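2-amino-4-hydroxy-6-hydroxymethyldihydropteridine pyrophosphokinase (Haemophilus influenzae, PDB 1CBK) catalyses the transfer of pyrophosphate from ATP to 6-hydroxymethyl-7,8-dihydropterin, a step of folate biosynthesis that also yields AMP. Local coordinates at the interface of chains A and B. Coordinates in Å, arbitrary orientation; residue numbers count along the deposited sequence, not the author numbering. Chains: chain A/B, Protein (7,8-dihydro-6-hydroxymethylpterin-pyrophosphokinase).

Contacts 1 and 2 are two patches of one two-fold symmetric interface, their C-alpha centres about 11 Å apart. Both use the 3-10 helix 116-120 and the residue just before it; A:Asp117 and B:Asp117 belong to both and meet where the patches join. In contact 1 the tryptophan and arginine of chain A reach the helix of chain B; in contact 2 the roles are exchanged. The enzyme is a monomer, so the pairing may exist only in the crystal. A:Leu46, A:Trp89 and A:Arg121 also line the pterin pocket, which places the interface beside the active site.

Contact 1: the interface of chains A and B. Residues chain A 46, 89, 117, 121; chain B 115-117, 120.
A:Trp89 and A:Arg121 meet the start of the 3-10 helix 116-120 of chain B in one patch of a symmetric homodimeric interface, which joins the two copies of the deposited assembly by an aromatic cluster and a salt bridge; as the enzyme is a monomer, it may be a crystal contact. The B:Tyr116 ring turns its edge to the indole, planes 64° apart, and sets CD1 over one face toward the rim, 3.6 Å from A:Trp89 CD2. B:Tyr116 CB lies over the six-membered ring of the same indole as a CH-pi contact. With CG of B:His115 anti to the backbone N, the benzo rim of A:Trp89 points at a face of the B:His115 imidazole, A:Trp89 CH2 3.7 Å from B:His115 CD2. A:Leu46 and B:Tyr116 run antiparallel alongside each other, the leucine CD1 3.9 Å from the tyrosine CB, while CD2 of A:Leu46 packs against the amide nitrogen of B:Asn120.

Beside this apolar group, the extended A:Arg121 presents its guanidinium side-on, nearly coplanar with the carboxylate of B:Asp117. NE and NH2 both bond to OD1 on its syn side, NH2 to OD1 at 2.9 Å forming the salt bridge. Two donors on one oxygen would probably restrain the carboxylate's rotation and stabilise its negative charge. The carboxylates of A:Asp117 and B:Asp117 stack with planes 11° apart, the CG of A:Asp117 being 3.6 Å from B:Asp117 CB; the arginine probably eases the cost of bringing two acids together. Two linked waters bridge the polar side. Water 2 joins A:Asp117 OD1 to the carbonyl oxygen of B:Asp117, and water 1 lies 2.6 Å from B:Asp117 OD1, contacts the carbonyl oxygen of A:Asp117 and sits 2.9 Å from B:Asn120 ND2, nearly straight at the amide hydrogen (165°).

Contact 2: the interface of chains A and B. Residues chain A 107, 112, 114-117; chain B 89, 117, 121.
B:Trp89 packs against A:Gln107, A:Thr112, A:His115 and A:Tyr116, the first residue of the 3-10 helix 116-120, and this is the tight part of a homodimeric interface that may be a crystal contact. A:Tyr116 turns its ring edge onto one indole face, planes 76° apart, with CD2 3.5 Å from B:Trp89 CD2. At the indole rim, A:Thr112 CG2 comes within 3.4 Å of B:Trp89 NE1. A:Gln107 stands its amide steeply to the ring, 79° between planes, and OE1 takes a weak, bent bond from NE1. A second-shell bond, A:Gln107 NE2 to the carbonyl oxygen of A:Pro114 at 3.0 Å, lies in the amide plane and on a carbonyl lone pair, which probably steadies that amide. The indole rim points at a face of the A:His115 imidazole, B:Trp89 CZ2 3.7 Å from A:His115 ND1.

Toward the two-fold axis the packing gives way to a looser, hydrated side, where the water-bridged aspartate pair continues from contact 1. Here B:Arg121 holds A:Asp117 OD1 from its NE and NH2, the latter at 2.8 Å, with the guanidinium turned 31° from the carboxylate. B:Trp89 and B:Arg121 belong to the pterin pocket, so the contact probably holds these active-site residues of chain B in place in this crystal form while joining the two copies.

Contact 1: the interface of chains A and B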
# COMPACT_ATOMS: atom_id res chain seq x y z
N LEU A 46 0.78 -3.05 10.79
CA LEU A 46 1.32 -2.21 9.73
C LEU A 46 0.73 -0.84 10.15
O LEU A 46 -0.48 -0.63 10.09
CB LEU A 46 0.77 -2.61 8.34
CG LEU A 46 1.09 -1.60 7.22
CD1 LEU A 46 2.64 -1.44 7.06
CD2 LEU A 46 0.44 -2.05 5.91
N TRP A 89 -4.98 4.14 10.61
CA TRP A 89 -3.87 3.20 10.72
C TRP A 89 -3.82 2.50 12.06
O TRP A 89 -2.88 1.73 12.31
CB TRP A 89 -2.50 3.85 10.45
CG TRP A 89 -2.38 4.51 9.15
CD1 TRP A 89 -2.34 5.85 8.92
CD2 TRP A 89 -2.22 3.88 7.88
NE1 TRP A 89 -2.16 6.10 7.58
CE2 TRP A 89 -2.08 4.89 6.91
CE3 TRP A 89 -2.17 2.54 7.45
CZ2 TRP A 89 -1.89 4.63 5.55
CZ3 TRP A 89 -1.98 2.27 6.09
CH2 TRP A 89 -1.85 3.32 5.16
N ASP A 117 -1.63 -2.21 -3.28
CA ASP A 117 -0.85 -2.07 -2.05
C ASP A 117 -1.01 -3.30 -1.17
O ASP A 117 -0.11 -3.65 -0.41
CB ASP A 117 -1.26 -0.83 -1.25
CG ASP A 117 -0.67 0.44 -1.80
OD1 ASP A 117 0.52 0.42 -2.22
OD2 ASP A 117 -1.40 1.45 -1.79
N ARG A 121 1.45 -6.69 1.18
CA ARG A 121 1.18 -7.00 2.58
C ARG A 121 1.32 -8.48 2.86
O ARG A 121 0.60 -9.30 2.29
CB ARG A 121 -0.24 -6.54 2.95
CG ARG A 121 -0.38 -5.04 2.99
CD ARG A 121 -1.81 -4.61 3.28
NE ARG A 121 -1.94 -3.16 3.25
CZ ARG A 121 -2.97 -2.49 3.74
NH1 ARG A 121 -3.97 -3.13 4.32
NH2 ARG A 121 -3.01 -1.16 3.66
N HIS B 115 2.58 7.36 5.12
CA HIS B 115 1.58 6.54 4.45
C HIS B 115 2.25 5.18 4.51
O HIS B 115 3.22 4.92 3.79
CB HIS B 115 1.33 6.95 3.00
CG HIS B 115 0.29 6.11 2.32
ND1 HIS B 115 -0.79 6.65 1.64
CD2 HIS B 115 0.10 4.77 2.33
CE1 HIS B 115 -1.60 5.67 1.26
NE2 HIS B 115 -1.08 4.52 1.67
N TYR B 116 1.76 4.34 5.42
CA TYR B 116 2.35 3.04 5.66
C TYR B 116 2.46 2.08 4.49
O TYR B 116 3.33 1.21 4.49
CB TYR B 116 1.72 2.39 6.90
CG TYR B 116 2.07 3.16 8.16
CD1 TYR B 116 1.29 4.24 8.57
CD2 TYR B 116 3.22 2.86 8.88
CE1 TYR B 116 1.67 5.03 9.69
CE2 TYR B 116 3.60 3.63 10.00
CZ TYR B 116 2.82 4.71 10.39
OH TYR B 116 3.19 5.46 11.47
N ASP B 117 1.66 2.26 3.45
CA ASP B 117 1.79 1.34 2.31
C ASP B 117 3.08 1.62 1.55
O ASP B 117 3.69 0.70 1.00
CB ASP B 117 0.56 1.40 1.41
CG ASP B 117 -0.63 0.68 2.02
OD1 ASP B 117 -0.45 -0.48 2.47
OD2 ASP B 117 -1.72 1.26 2.02
N ASN B 120 6.10 -0.39 2.27
CA ASN B 120 6.09 -1.72 1.66
C ASN B 120 6.54 -1.70 0.19
O ASN B 120 6.62 -2.75 -0.44
CB ASN B 120 4.69 -2.35 1.78
CG ASN B 120 4.42 -2.88 3.18
OD1 ASN B 120 5.35 -3.28 3.88
ND2 ASN B 120 3.14 -2.90 3.58
O HOH W 1 1.14 -2.32 1.53
O HOH W 2 2.63 -0.94 -1.04

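Contact 2: the interface of chains A and B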
# COMPACT_ATOMS: atom_id res chain seq x y z
N GLN A 107 -12.26 -0.19 -10.96
CA GLN A 107 -11.67 0.95 -10.29
C GLN A 107 -12.66 2.08 -10.50
O GLN A 107 -12.72 2.66 -11.59
CB GLN A 107 -10.28 1.26 -10.88
CG GLN A 107 -9.32 0.05 -11.05
CD GLN A 107 -8.67 -0.45 -9.76
OE1 GLN A 107 -8.61 0.27 -8.75
NE2 GLN A 107 -8.11 -1.67 -9.81
N THR A 112 -11.92 -0.55 -5.68
CA THR A 112 -10.53 -0.53 -6.14
C THR A 112 -10.16 -2.01 -6.15
O THR A 112 -9.67 -2.53 -5.15
CB THR A 112 -9.60 0.19 -5.11
OG1 THR A 112 -10.12 1.49 -4.80
CG2 THR A 112 -8.18 0.33 -5.65
N PRO A 114 -8.11 -4.82 -8.57
CA PRO A 114 -7.34 -5.12 -7.36
C PRO A 114 -6.88 -3.83 -6.64
O PRO A 114 -6.97 -2.73 -7.19
CB PRO A 114 -6.10 -5.83 -7.92
CG PRO A 114 -6.56 -6.39 -9.22
CD PRO A 114 -7.44 -5.33 -9.77
N HIS A 115 -6.45 -3.96 -5.39
CA HIS A 115 -5.88 -2.82 -4.66
C HIS A 115 -4.45 -3.33 -4.47
O HIS A 115 -4.18 -4.20 -3.63
CB HIS A 115 -6.57 -2.56 -3.32
CG HIS A 115 -6.07 -1.33 -2.63
ND1 HIS A 115 -4.72 -1.10 -2.39
CD2 HIS A 115 -6.72 -0.25 -2.14
CE1 HIS A 115 -4.58 0.06 -1.79
NE2 HIS A 115 -5.77 0.60 -1.62
N TYR A 116 -3.56 -2.84 -5.33
CA TYR A 116 -2.19 -3.30 -5.36
C TYR A 116 -1.33 -3.17 -4.15
O TYR A 116 -0.44 -3.97 -3.97
CB TYR A 116 -1.49 -2.81 -6.63
CG TYR A 116 -2.23 -3.24 -7.89
CD1 TYR A 116 -1.98 -4.47 -8.50
CD2 TYR A 116 -3.19 -2.41 -8.48
CE1 TYR A 116 -2.67 -4.85 -9.67
CE2 TYR A 116 -3.88 -2.78 -9.66
CZ TYR A 116 -3.61 -4.00 -10.25
OH TYR A 116 -4.24 -4.33 -11.43
N ASP A 117 -1.63 -2.21 -3.28
CA ASP A 117 -0.85 -2.07 -2.05
C ASP A 117 -1.01 -3.30 -1.17
O ASP A 117 -0.11 -3.65 -0.41
CB ASP A 117 -1.26 -0.83 -1.25
CG ASP A 117 -0.67 0.44 -1.80
OD1 ASP A 117 0.52 0.42 -2.22
OD2 ASP A 117 -1.40 1.45 -1.79
N TRP B 89 -3.70 3.47 -10.90
CA TRP B 89 -2.60 2.53 -10.84
C TRP B 89 -1.81 2.47 -12.15
O TRP B 89 -0.90 1.65 -12.27
CB TRP B 89 -3.10 1.11 -10.51
CG TRP B 89 -3.85 0.98 -9.21
CD1 TRP B 89 -5.18 0.72 -9.05
CD2 TRP B 89 -3.28 1.00 -7.89
NE1 TRP B 89 -5.48 0.56 -7.72
CE2 TRP B 89 -4.34 0.73 -6.98
CE3 TRP B 89 -1.99 1.21 -7.38
CZ2 TRP B 89 -4.14 0.66 -5.59
CZ3 TRP B 89 -1.79 1.15 -6.00
CH2 TRP B 89 -2.87 0.87 -5.12
N ASP B 117 1.66 2.26 3.45
CA ASP B 117 1.79 1.34 2.31
C ASP B 117 3.08 1.62 1.55
O ASP B 117 3.69 0.70 1.00
CB ASP B 117 0.56 1.40 1.41
CG ASP B 117 -0.63 0.68 2.02
OD1 ASP B 117 -0.45 -0.48 2.47
OD2 ASP B 117 -1.72 1.26 2.02
N ARG B 121 6.89 -0.52 -0.33
CA ARG B 121 7.34 -0.36 -1.72
C ARG B 121 8.85 -0.32 -1.83
O ARG B 121 9.49 0.59 -1.31
CB ARG B 121 6.74 0.91 -2.31
CG ARG B 121 5.23 0.88 -2.38
CD ARG B 121 4.64 2.21 -2.78
NE ARG B 121 3.20 2.07 -2.99
CZ ARG B 121 2.43 2.99 -3.55
NH1 ARG B 121 2.94 4.15 -3.95
NH2 ARG B 121 1.14 2.77 -3.70
O HOH W 3 1.14 -2.32 1.53
O HOH W 4 2.63 -0.94 -1.04